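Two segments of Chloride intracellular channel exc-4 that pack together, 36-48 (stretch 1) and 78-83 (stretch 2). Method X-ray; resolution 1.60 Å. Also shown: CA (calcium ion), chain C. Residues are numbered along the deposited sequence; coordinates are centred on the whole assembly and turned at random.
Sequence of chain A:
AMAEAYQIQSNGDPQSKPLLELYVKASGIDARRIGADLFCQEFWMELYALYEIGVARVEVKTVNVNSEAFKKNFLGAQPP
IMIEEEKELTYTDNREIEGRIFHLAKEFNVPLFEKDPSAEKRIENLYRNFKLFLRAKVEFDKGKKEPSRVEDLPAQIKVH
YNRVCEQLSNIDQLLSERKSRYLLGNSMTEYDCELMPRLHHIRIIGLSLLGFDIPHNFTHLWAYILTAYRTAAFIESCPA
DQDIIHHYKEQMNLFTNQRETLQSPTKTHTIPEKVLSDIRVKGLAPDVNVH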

# COMPACT_ATOMS: atom_id res chain seq x y z
N ALA A 36 3.41 -0.46 15.11
CA ALA A 36 3.33 -1.90 14.84
C ALA A 36 2.70 -2.24 13.50
O ALA A 36 2.20 -3.36 13.33
CB ALA A 36 2.63 -2.59 15.93
N ASP A 37 2.82 -1.34 12.55
CA ASP A 37 2.30 -1.56 11.23
C ASP A 37 3.14 -2.66 10.59
O ASP A 37 4.39 -2.53 10.52
CB ASP A 37 2.29 -0.28 10.41
CG ASP A 37 1.72 -0.49 9.02
OD1 ASP A 37 0.57 -0.04 8.80
OD2 ASP A 37 2.40 -1.08 8.14
N LEU A 38 2.47 -3.74 10.12
CA LEU A 38 3.28 -4.86 9.57
C LEU A 38 3.97 -4.57 8.24
O LEU A 38 5.08 -5.09 7.95
CB LEU A 38 2.39 -6.06 9.43
CG LEU A 38 1.99 -6.76 10.71
CD1 LEU A 38 0.83 -7.76 10.44
CD2 LEU A 38 3.16 -7.49 11.34
N PHE A 39 3.36 -3.72 7.43
CA PHE A 39 3.98 -3.35 6.12
C PHE A 39 5.20 -2.47 6.35
O PHE A 39 6.19 -2.58 5.66
CB PHE A 39 2.92 -2.74 5.23
CG PHE A 39 1.78 -3.65 5.06
CD1 PHE A 39 1.93 -4.81 4.32
CD2 PHE A 39 0.63 -3.48 5.78
CE1 PHE A 39 0.86 -5.72 4.19
CE2 PHE A 39 -0.41 -4.41 5.66
CZ PHE A 39 -0.29 -5.51 4.86
N CYS A 40 5.14 -1.60 7.37
CA CYS A 40 6.32 -0.80 7.72
C CYS A 40 7.49 -1.71 8.16
O CYS A 40 8.65 -1.50 7.79
CB CYS A 40 6.00 0.14 8.84
SG CYS A 40 4.89 1.55 8.30
N GLN A 41 7.17 -2.68 9.00
CA GLN A 41 8.26 -3.59 9.45
C GLN A 41 8.81 -4.45 8.29
O GLN A 41 10.00 -4.69 8.20
CB GLN A 41 7.90 -4.50 10.58
CG GLN A 41 9.18 -4.99 11.20
CD GLN A 41 9.08 -5.83 12.49
OE1 GLN A 41 7.99 -6.12 13.02
NE2 GLN A 41 10.25 -6.27 12.98
N GLU A 42 7.94 -4.92 7.41
CA GLU A 42 8.38 -5.68 6.23
C GLU A 42 9.44 -4.86 5.45
O GLU A 42 10.53 -5.35 5.19
CB GLU A 42 7.19 -5.94 5.32
CG GLU A 42 7.50 -6.66 4.02
CD GLU A 42 6.28 -7.02 3.20
OE1 GLU A 42 5.14 -6.63 3.55
OE2 GLU A 42 6.48 -7.67 2.15
N PHE A 43 9.12 -3.64 5.04
CA PHE A 43 10.06 -2.87 4.23
C PHE A 43 11.28 -2.43 5.01
O PHE A 43 12.40 -2.34 4.45
CB PHE A 43 9.41 -1.71 3.50
CG PHE A 43 8.38 -2.15 2.54
CD1 PHE A 43 8.69 -3.09 1.57
CD2 PHE A 43 7.09 -1.68 2.60
CE1 PHE A 43 7.73 -3.54 0.70
CE2 PHE A 43 6.14 -2.13 1.70
CZ PHE A 43 6.44 -3.04 0.77
N TRP A 44 11.10 -2.14 6.30
CA TRP A 44 12.25 -1.76 7.12
C TRP A 44 13.20 -2.94 7.18
O TRP A 44 14.42 -2.76 6.93
CB TRP A 44 11.81 -1.32 8.50
CG TRP A 44 12.86 -0.69 9.40
CD1 TRP A 44 14.23 -0.68 9.27
CD2 TRP A 44 12.57 -0.01 10.62
NE1 TRP A 44 14.80 0.02 10.33
CE2 TRP A 44 13.78 0.45 11.16
CE3 TRP A 44 11.36 0.32 11.27
CZ2 TRP A 44 13.83 1.13 12.37
CZ3 TRP A 44 11.41 1.04 12.44
CH2 TRP A 44 12.64 1.43 13.00
N MET A 45 12.67 -4.16 7.39
CA MET A 45 13.60 -5.30 7.36
C MET A 45 14.35 -5.42 6.04
O MET A 45 15.59 -5.68 6.00
CB MET A 45 12.85 -6.61 7.62
CG MET A 45 12.32 -6.73 9.04
SD MET A 45 11.51 -8.24 9.54
CE MET A 45 12.77 -9.43 9.19
N GLU A 46 13.65 -5.23 4.94
CA GLU A 46 14.31 -5.29 3.62
C GLU A 46 15.38 -4.18 3.48
O GLU A 46 16.52 -4.40 3.01
CB GLU A 46 13.26 -5.22 2.53
CG GLU A 46 12.36 -6.46 2.47
CD GLU A 46 11.20 -6.34 1.50
OE1 GLU A 46 11.10 -5.29 0.81
OE2 GLU A 46 10.43 -7.30 1.42
N LEU A 47 15.01 -2.95 3.81
CA LEU A 47 16.00 -1.86 3.81
C LEU A 47 17.21 -2.15 4.70
O LEU A 47 18.35 -1.83 4.32
CB LEU A 47 15.35 -0.54 4.19
CG LEU A 47 14.43 -0.06 3.05
CD1 LEU A 47 13.57 1.15 3.53
CD2 LEU A 47 15.12 0.33 1.80
N TYR A 48 16.99 -2.76 5.86
CA TYR A 48 18.09 -3.09 6.78
C TYR A 48 19.03 -4.10 6.12
O TYR A 48 20.25 -3.99 6.23
CB TYR A 48 17.59 -3.64 8.14
CG TYR A 48 18.65 -3.50 9.20
CD1 TYR A 48 18.65 -2.41 10.08
CD2 TYR A 48 19.67 -4.42 9.31
CE1 TYR A 48 19.64 -2.26 11.02
CE2 TYR A 48 20.67 -4.28 10.26
CZ TYR A 48 20.66 -3.20 11.11
OH TYR A 48 21.66 -3.07 12.09
N GLN A 78 -0.59 6.73 3.32
CA GLN A 78 -0.26 6.23 4.65
C GLN A 78 1.09 5.55 4.65
O GLN A 78 1.51 5.00 3.57
CB GLN A 78 -1.29 5.16 5.08
CG GLN A 78 -2.70 5.72 5.23
CD GLN A 78 -2.75 6.85 6.23
OE1 GLN A 78 -3.06 8.02 5.89
NE2 GLN A 78 -2.43 6.54 7.47
N PRO A 79 1.75 5.53 5.82
CA PRO A 79 2.96 4.74 5.90
C PRO A 79 2.62 3.30 5.64
O PRO A 79 1.49 2.88 5.87
CB PRO A 79 3.44 4.94 7.34
CG PRO A 79 2.77 6.15 7.82
CD PRO A 79 1.47 6.18 7.11
N PRO A 80 3.60 2.54 5.12
CA PRO A 80 4.95 2.98 4.77
C PRO A 80 5.01 3.83 3.51
O PRO A 80 4.28 3.62 2.52
CB PRO A 80 5.67 1.66 4.48
CG PRO A 80 4.57 0.75 4.02
CD PRO A 80 3.37 1.12 4.76
N ILE A 81 5.91 4.82 3.56
CA ILE A 81 6.21 5.69 2.44
C ILE A 81 7.76 5.78 2.39
O ILE A 81 8.40 5.95 3.42
CB ILE A 81 5.64 7.14 2.63
CG1 ILE A 81 4.13 7.10 2.48
CG2 ILE A 81 6.15 8.06 1.57
CD1 ILE A 81 3.47 8.34 3.05
N MET A 82 8.34 5.70 1.20
CA MET A 82 9.78 5.75 1.01
C MET A 82 10.14 6.89 0.09
O MET A 82 9.47 7.08 -0.98
CB MET A 82 10.32 4.42 0.49
CG MET A 82 11.85 4.33 0.56
SD MET A 82 12.43 2.67 0.17
CE MET A 82 12.10 2.47 -1.55
N ILE A 83 11.14 7.70 0.53
CA ILE A 83 11.59 8.86 -0.20
C ILE A 83 12.99 8.67 -0.69
O ILE A 83 13.86 8.17 0.07
CB ILE A 83 11.61 10.16 0.66
CG1 ILE A 83 10.31 10.31 1.44
CG2 ILE A 83 11.80 11.35 -0.24
CD1 ILE A 83 9.19 10.28 0.62
CA CA C . 1.89 2.99 1.55
O HOH W 1 0.21 2.83 8.24
O HOH W 2 -0.35 0.17 6.32
O HOH W 3 0.00 1.99 3.17

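Stretch 1 is a helix from Leu 38 onward, preceded by a short loop; stretch 2 approaches it as a loop at Gln 78 to Pro 80 that leads into a strand at Ile 81. The backbones come nearest where Cys 40 CA lies 5.0 Å from Pro 80 CA, a spacing that leaves little room between the two backbones. No direct hydrogen bond joins the stretches, so the evidence for packing is shape: 270 Å² of buried surface, both sides summed.

The principal bump is Pro 80. Its peptide bond to Pro 79 is cis, and its CA-to-CB bond points toward the helix. The ring enters a hollow lined by Phe 39, Cys 40 and Phe 43: Pro 80 CD is 3.9 Å from Phe 39 CB and 3.9 Å from Cys 40 SG, while Pro 80 CG meets Phe 43 CD2 at 3.8 Å, at the edge of the aromatic ring and near its plane. These separations are van der Waals contacts. Cys 40 also reaches Pro 79: Cys 40 SG lies 3.8 Å from Pro 79 CB, so its sulfur touches both prolines.

Farther along, Leu 47 CD1 sits 3.9 Å from Met 82 SD, a second apolar contact one helical turn beyond Phe 43. Ile 81 points away, as strand alternation predicts.

At the helix start, Asp 37 caps the free amides of the first turn: OD2 accepts from Cys 40 N at 2.9 Å (155°) and, weakly, from Phe 39 N at 2.9 Å (118°). Its OD1 stands 4.2 Å from Pro 79 O, and since both are acceptors, water fills the gap. Water 1 lies 2.9 Å from Asp 37 OD1 and 2.7 Å from Pro 79 O. On the loop itself, calcium is bound by Gln 78 O at 2.9 Å and Pro 80 O at 2.7 Å.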